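Local coordinates for protein probable intron-encoded endonuclease 1 (Wickerhamomyces canadensis, PDB 6X1J) that cleaves DNA as a LAGLIDADG homing endonuclease, acting in the homing of an intron of the mitochondrial 21S rRNA gene, at residues E37-G42 / V75-E80; L88-N93 / K98-R103. All blocks are in the same frame, centred on the assembly; numbering follows the deposited sequence.

Overall arrangement
Both contacts belong to the half of this LAGLIDADG endonuclease that comes first in the chain, but they lie at different depths. Contact 1 is a small, buried patch, joined by side-chain packing, between helix 34-45, which leads into the potassium-binding Gly46 and Asp47, and the C-terminal end of helix 68-77. Contact 2, about 24 Å away between centres, is a partly buried beta hairpin of strands 87-92 and 98-105. Backbone hydrogen bonds pair its strands; one face carries arginines to the DNA bases, the other Leu88, Ile100 and Trp102. After helix 68-77 the chain reaches strand 87-92 through a loop and turn, and Trp102 of contact 2 touches that helix.

Contact 1: residues E37-G42 / V75-E80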
# COMPACT_ATOMS: atom_id res chain seq x y z
N GLU A 37 -6.47 -9.22 -0.37
CA GLU A 37 -5.35 -9.65 0.50
C GLU A 37 -4.08 -9.18 -0.20
O GLU A 37 -3.26 -8.56 0.48
CB GLU A 37 -5.39 -11.16 0.75
CG GLU A 37 -4.30 -11.64 1.68
CD GLU A 37 -4.02 -13.14 1.60
OE1 GLU A 37 -5.00 -13.90 1.52
OE2 GLU A 37 -2.82 -13.54 1.60
N GLU A 38 -3.96 -9.50 -1.50
CA GLU A 38 -2.74 -9.26 -2.32
C GLU A 38 -2.58 -7.77 -2.53
O GLU A 38 -1.46 -7.28 -2.39
CB GLU A 38 -2.75 -10.04 -3.64
CG GLU A 38 -2.74 -11.55 -3.42
CD GLU A 38 -2.87 -12.40 -4.68
OE1 GLU A 38 -2.64 -11.88 -5.80
OE2 GLU A 38 -3.18 -13.59 -4.53
N THR A 39 -3.67 -7.04 -2.79
CA THR A 39 -3.62 -5.56 -2.83
C THR A 39 -3.02 -5.06 -1.51
O THR A 39 -2.12 -4.20 -1.51
CB THR A 39 -5.02 -4.98 -3.09
OG1 THR A 39 -5.52 -5.44 -4.35
CG2 THR A 39 -4.96 -3.48 -3.06
N LEU A 40 -3.55 -5.55 -0.40
CA LEU A 40 -3.32 -4.95 0.93
C LEU A 40 -1.87 -5.26 1.34
O LEU A 40 -1.24 -4.45 2.04
CB LEU A 40 -4.32 -5.56 1.93
CG LEU A 40 -4.10 -5.15 3.39
CD1 LEU A 40 -3.97 -3.65 3.54
CD2 LEU A 40 -5.21 -5.64 4.29
N ILE A 41 -1.34 -6.38 0.89
CA ILE A 41 0.10 -6.69 1.20
C ILE A 41 0.96 -5.60 0.57
O ILE A 41 1.90 -5.11 1.23
CB ILE A 41 0.47 -8.11 0.72
CG1 ILE A 41 -0.15 -9.15 1.67
CG2 ILE A 41 1.97 -8.28 0.55
CD1 ILE A 41 -0.44 -10.46 0.98
N GLY A 42 0.66 -5.22 -0.67
CA GLY A 42 1.37 -4.10 -1.33
C GLY A 42 1.20 -2.81 -0.55
O GLY A 42 2.22 -2.09 -0.36
N VAL A 75 -10.42 2.64 -2.03
CA VAL A 75 -11.76 2.53 -1.40
C VAL A 75 -12.66 1.58 -2.20
O VAL A 75 -13.32 0.77 -1.54
CB VAL A 75 -12.39 3.90 -1.13
CG1 VAL A 75 -13.87 3.77 -0.79
CG2 VAL A 75 -11.67 4.60 0.00
N ARG A 76 -12.70 1.60 -3.53
CA ARG A 76 -13.55 0.61 -4.28
C ARG A 76 -13.02 -0.80 -4.00
O ARG A 76 -13.87 -1.67 -3.73
CB ARG A 76 -13.68 0.91 -5.78
CG ARG A 76 -14.64 2.05 -6.11
CD ARG A 76 -14.94 2.36 -7.58
NE ARG A 76 -13.75 2.52 -8.43
CZ ARG A 76 -13.02 3.64 -8.60
NH1 ARG A 76 -11.94 3.61 -9.37
NH2 ARG A 76 -13.33 4.78 -7.99
N VAL A 77 -11.69 -1.05 -3.97
CA VAL A 77 -11.14 -2.42 -3.68
C VAL A 77 -11.65 -2.94 -2.31
O VAL A 77 -12.04 -4.10 -2.19
CB VAL A 77 -9.59 -2.45 -3.74
CG1 VAL A 77 -9.06 -3.82 -3.32
CG2 VAL A 77 -9.04 -2.08 -5.09
N PHE A 78 -11.63 -2.11 -1.28
CA PHE A 78 -12.11 -2.43 0.08
C PHE A 78 -13.52 -1.83 0.32
O PHE A 78 -13.79 -1.33 1.43
CB PHE A 78 -11.05 -1.92 1.06
CG PHE A 78 -9.70 -2.56 0.83
CD1 PHE A 78 -9.45 -3.86 1.29
CD2 PHE A 78 -8.69 -1.89 0.15
CE1 PHE A 78 -8.21 -4.45 1.09
CE2 PHE A 78 -7.46 -2.49 -0.05
CZ PHE A 78 -7.22 -3.77 0.41
N ASP A 79 -14.38 -1.83 -0.69
CA ASP A 79 -15.69 -1.11 -0.66
C ASP A 79 -16.51 -1.45 0.61
O ASP A 79 -16.82 -0.51 1.43
CB ASP A 79 -16.47 -1.41 -1.94
CG ASP A 79 -17.59 -0.41 -2.13
OD1 ASP A 79 -17.33 0.81 -1.89
OD2 ASP A 79 -18.72 -0.86 -2.43
N GLU A 80 -16.78 -2.74 0.83
CA GLU A 80 -17.54 -3.28 2.00
C GLU A 80 -17.13 -2.60 3.31
O GLU A 80 -17.98 -2.51 4.17
CB GLU A 80 -17.17 -4.71 2.39
CG GLU A 80 -17.27 -5.75 1.31
CD GLU A 80 -16.10 -5.86 0.36
OE1 GLU A 80 -15.33 -6.83 0.46
OE2 GLU A 80 -16.01 -5.01 -0.50
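Thr39 and Leu40, on successive positions of helix 34-45, meet Val77 and Phe78 at the end of helix 68-77. At Thr39 the methyl CG2 stands anti to the backbone N (chi1 -61°) and lies 4.0 Å from Phe78 CE2, approaching the ring obliquely. The same rotation leaves OG1 next to the helix backbone, where it hydrogen-bonds to Ile35 O; its contact with Val77 CG1, at 4.0 Å, is only van der Waals packing. Leu40 meets the aromatic ring with the base of its side chain: CB is 3.7 Å from Phe78 CZ, again at an oblique approach. The ring is backed from its own segment, since Val77 CG1 sits 3.9 Å above its plane, toward the rim. Phe78 is the first residue to leave helical geometry (psi 37°), so the ring reaches helix 34-45 from the point where helix 68-77 gives out. Gln36 ties the two helices together nearby, its NE2 hydrogen-bonding to Val77 O and Glu80 OE1. Helix 34-45, which carries the LAGLIDADG motif, also touches helix 138-148 through Thr39 and Ile41, and helix 113-119 through Leu40 and Ile41.

Contact 2: residues L88-N93 / K98-R103; sequences LYERKN and KVITWR. With nucleotides of chain C; nucleotides of chain B.
With CG anti to the carbonyl carbon (chi1 -66°) and the chain straight from CG to NE, Arg103 stretches across one face of Tyr89, whereas Arg91 bends at chi2 and chi3 to bring its guanidinium up to that of Arg103, the two planes nearly perpendicular (80°). Both project from a beta hairpin in the DNA-binding sheet of the LAGLIDADG fold, whose antiparallel strands are joined by paired backbone hydrogen bonds at Tyr89-Thr101 and Arg91-Val99. Arg103 CD sits 3.3 Å from the Tyr89 ring centroid, and the guanidinium beyond it stacks on the ring in a cation-pi contact, planes 23° apart. Glu64 holds Arg103 NE in a salt bridge, while NH1 and NH2 both donate to O4 of DT11 of chain C. Arg91 reads the next base through two fairly straight bonds, NH2 to N7 (3.1 Å) and NH1 to O6 (3.2 Å) of DG12 of chain C, with C5 of DT11 off-centre over one guanidinium face. Asn93 ND2 grips the other strand at OP2 of DT12 of chain B (2.9 Å). On the reverse face, Leu88 CB rests over the six-membered ring of Trp102. One water links the two arginines, accepting from Arg91 NH1 (2.8 Å) and Arg103 NH2 (3.0 Å).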
# COMPACT_ATOMS: atom_id res chain seq x y z
N LEU A 88 -11.59 15.60 1.61
CA LEU A 88 -10.43 16.51 1.45
C LEU A 88 -9.98 16.98 2.85
O LEU A 88 -10.86 17.28 3.67
CB LEU A 88 -10.86 17.64 0.52
CG LEU A 88 -9.76 18.59 0.07
CD1 LEU A 88 -9.93 18.98 -1.39
CD2 LEU A 88 -9.72 19.82 0.97
N TYR A 89 -8.68 16.94 3.17
CA TYR A 89 -8.11 17.59 4.37
C TYR A 89 -7.07 18.61 3.94
O TYR A 89 -6.21 18.24 3.12
CB TYR A 89 -7.35 16.64 5.30
CG TYR A 89 -8.18 15.89 6.31
CD1 TYR A 89 -9.13 14.99 5.86
CD2 TYR A 89 -7.99 16.04 7.68
CE1 TYR A 89 -9.89 14.25 6.76
CE2 TYR A 89 -8.75 15.31 8.59
CZ TYR A 89 -9.69 14.40 8.13
OH TYR A 89 -10.48 13.64 8.95
N GLU A 90 -7.11 19.79 4.55
CA GLU A 90 -6.20 20.93 4.31
C GLU A 90 -5.49 21.24 5.62
O GLU A 90 -6.18 21.47 6.60
CB GLU A 90 -6.98 22.13 3.78
CG GLU A 90 -6.37 23.46 4.17
CD GLU A 90 -7.23 24.66 3.81
OE1 GLU A 90 -7.69 24.72 2.65
OE2 GLU A 90 -7.43 25.53 4.70
N ARG A 91 -4.17 21.23 5.63
CA ARG A 91 -3.36 21.52 6.83
C ARG A 91 -2.44 22.70 6.49
O ARG A 91 -2.06 22.82 5.30
CB ARG A 91 -2.54 20.29 7.23
CG ARG A 91 -3.20 18.93 6.98
CD ARG A 91 -3.75 18.19 8.19
NE ARG A 91 -2.96 18.27 9.43
CZ ARG A 91 -2.13 17.35 9.92
NH1 ARG A 91 -1.91 16.21 9.28
NH2 ARG A 91 -1.53 17.58 11.07
N LYS A 92 -2.14 23.53 7.49
CA LYS A 92 -1.07 24.55 7.47
C LYS A 92 0.16 23.86 8.07
O LYS A 92 -0.08 23.04 8.96
CB LYS A 92 -1.56 25.77 8.26
CG LYS A 92 -0.84 27.09 8.04
CD LYS A 92 -0.73 27.91 9.32
CE LYS A 92 -0.32 29.36 9.12
NZ LYS A 92 -1.49 30.25 8.94
N ASN A 93 1.39 24.11 7.58
CA ASN A 93 2.66 23.47 8.07
C ASN A 93 3.61 24.56 8.61
O ASN A 93 3.32 25.73 8.40
CB ASN A 93 3.29 22.59 6.99
CG ASN A 93 3.82 23.36 5.79
OD1 ASN A 93 3.96 24.59 5.86
ND2 ASN A 93 4.14 22.66 4.71
N LYS A 98 -0.41 25.83 2.81
CA LYS A 98 -1.60 24.96 2.91
C LYS A 98 -1.23 23.67 2.21
O LYS A 98 -0.67 23.79 1.12
CB LYS A 98 -2.82 25.63 2.28
CG LYS A 98 -3.26 26.89 2.99
CD LYS A 98 -4.68 27.31 2.70
CE LYS A 98 -5.10 28.47 3.58
NZ LYS A 98 -6.16 29.27 2.93
N VAL A 99 -1.51 22.51 2.81
CA VAL A 99 -1.25 21.18 2.18
C VAL A 99 -2.58 20.44 2.06
O VAL A 99 -3.29 20.35 3.06
CB VAL A 99 -0.25 20.34 2.98
CG1 VAL A 99 0.13 19.12 2.18
CG2 VAL A 99 0.97 21.16 3.43
N ILE A 100 -2.87 19.89 0.88
CA ILE A 100 -4.13 19.14 0.55
C ILE A 100 -3.81 17.65 0.47
O ILE A 100 -2.93 17.30 -0.30
CB ILE A 100 -4.74 19.63 -0.79
CG1 ILE A 100 -5.10 21.12 -0.73
CG2 ILE A 100 -5.93 18.78 -1.21
CD1 ILE A 100 -6.43 21.40 -0.07
N THR A 101 -4.58 16.80 1.16
CA THR A 101 -4.61 15.33 0.95
C THR A 101 -6.06 14.86 1.01
O THR A 101 -6.91 15.63 1.45
CB THR A 101 -3.78 14.60 2.02
OG1 THR A 101 -4.22 15.11 3.27
CG2 THR A 101 -2.29 14.83 1.90
N TRP A 102 -6.33 13.63 0.58
CA TRP A 102 -7.62 12.92 0.72
C TRP A 102 -7.48 11.80 1.77
O TRP A 102 -6.40 11.15 1.82
CB TRP A 102 -8.12 12.40 -0.63
CG TRP A 102 -8.50 13.50 -1.59
CD1 TRP A 102 -7.65 14.23 -2.36
CD2 TRP A 102 -9.82 14.04 -1.85
NE1 TRP A 102 -8.34 15.16 -3.09
CE2 TRP A 102 -9.67 15.06 -2.81
CE3 TRP A 102 -11.11 13.74 -1.39
CZ2 TRP A 102 -10.74 15.79 -3.31
CZ3 TRP A 102 -12.17 14.46 -1.89
CH2 TRP A 102 -11.99 15.49 -2.82
N ARG A 103 -8.50 11.60 2.61
CA ARG A 103 -8.50 10.63 3.74
C ARG A 103 -9.74 9.74 3.66
O ARG A 103 -10.82 10.22 3.24
CB ARG A 103 -8.43 11.34 5.10
CG ARG A 103 -7.14 12.10 5.37
CD ARG A 103 -7.01 12.50 6.83
NE ARG A 103 -5.75 13.17 7.14
CZ ARG A 103 -5.38 13.61 8.35
NH1 ARG A 103 -6.19 13.48 9.39
NH2 ARG A 103 -4.20 14.18 8.51
P DT C 11 -6.96 19.92 15.95
OP1 DT C 11 -7.22 20.96 17.00
OP2 DT C 11 -6.93 20.31 14.52
O5' DT C 11 -5.58 19.19 16.30
C5' DT C 11 -5.43 18.42 17.50
C4' DT C 11 -4.04 17.85 17.60
O4' DT C 11 -3.95 16.65 16.80
C3' DT C 11 -2.89 18.74 17.13
O3' DT C 11 -1.83 18.40 18.03
C2' DT C 11 -2.61 18.24 15.73
C1' DT C 11 -2.86 16.75 15.90
N1 DT C 11 -3.24 16.02 14.68
C2 DT C 11 -2.68 14.78 14.45
O2 DT C 11 -1.85 14.27 15.19
N3 DT C 11 -3.10 14.17 13.30
C4 DT C 11 -4.01 14.65 12.38
O4 DT C 11 -4.30 13.97 11.40
C5 DT C 11 -4.57 15.94 12.69
C7 DT C 11 -5.58 16.53 11.76
C6 DT C 11 -4.17 16.55 13.81
P DT B 12 5.26 22.66 1.30
OP1 DT B 12 4.24 22.95 0.26
OP2 DT B 12 5.56 23.65 2.40
O5' DT B 12 4.82 21.30 2.01
C5' DT B 12 3.93 20.42 1.37
C4' DT B 12 4.65 19.44 0.47
O4' DT B 12 5.87 18.97 1.09
C3' DT B 12 3.82 18.20 0.25
O3' DT B 12 4.14 17.79 -1.07
C2' DT B 12 4.28 17.28 1.37
C1' DT B 12 5.75 17.62 1.50
N1 DT B 12 6.33 17.54 2.86
C2 DT B 12 6.91 16.37 3.32
O2 DT B 12 6.92 15.32 2.69
N3 DT B 12 7.50 16.49 4.56
C4 DT B 12 7.55 17.61 5.36
O4 DT B 12 8.09 17.56 6.46
C5 DT B 12 6.91 18.78 4.82
C7 DT B 12 6.91 20.04 5.63
C6 DT B 12 6.35 18.69 3.61
P DG C 12 -0.37 19.01 17.86
OP1 DG C 12 0.14 19.34 19.22
OP2 DG C 12 -0.43 20.05 16.81
O5' DG C 12 0.49 17.76 17.37
C5' DG C 12 0.60 16.57 18.17
C4' DG C 12 1.81 15.75 17.77
O4' DG C 12 1.52 14.92 16.62
C3' DG C 12 3.07 16.53 17.41
O3' DG C 12 4.14 15.80 18.01
C2' DG C 12 3.06 16.52 15.89
C1' DG C 12 2.42 15.18 15.55
N9 DG C 12 1.63 15.10 14.32
C8 DG C 12 0.67 15.99 13.93
N7 DG C 12 0.05 15.63 12.84
C5 DG C 12 0.59 14.39 12.53
C6 DG C 12 0.31 13.50 11.46
O6 DG C 12 -0.51 13.65 10.54
N1 DG C 12 1.10 12.36 11.51
C2 DG C 12 2.04 12.10 12.47
N2 DG C 12 2.70 10.93 12.35
N3 DG C 12 2.32 12.92 13.48
C4 DG C 12 1.55 14.03 13.46
O HOH W 1 -2.02 15.05 6.71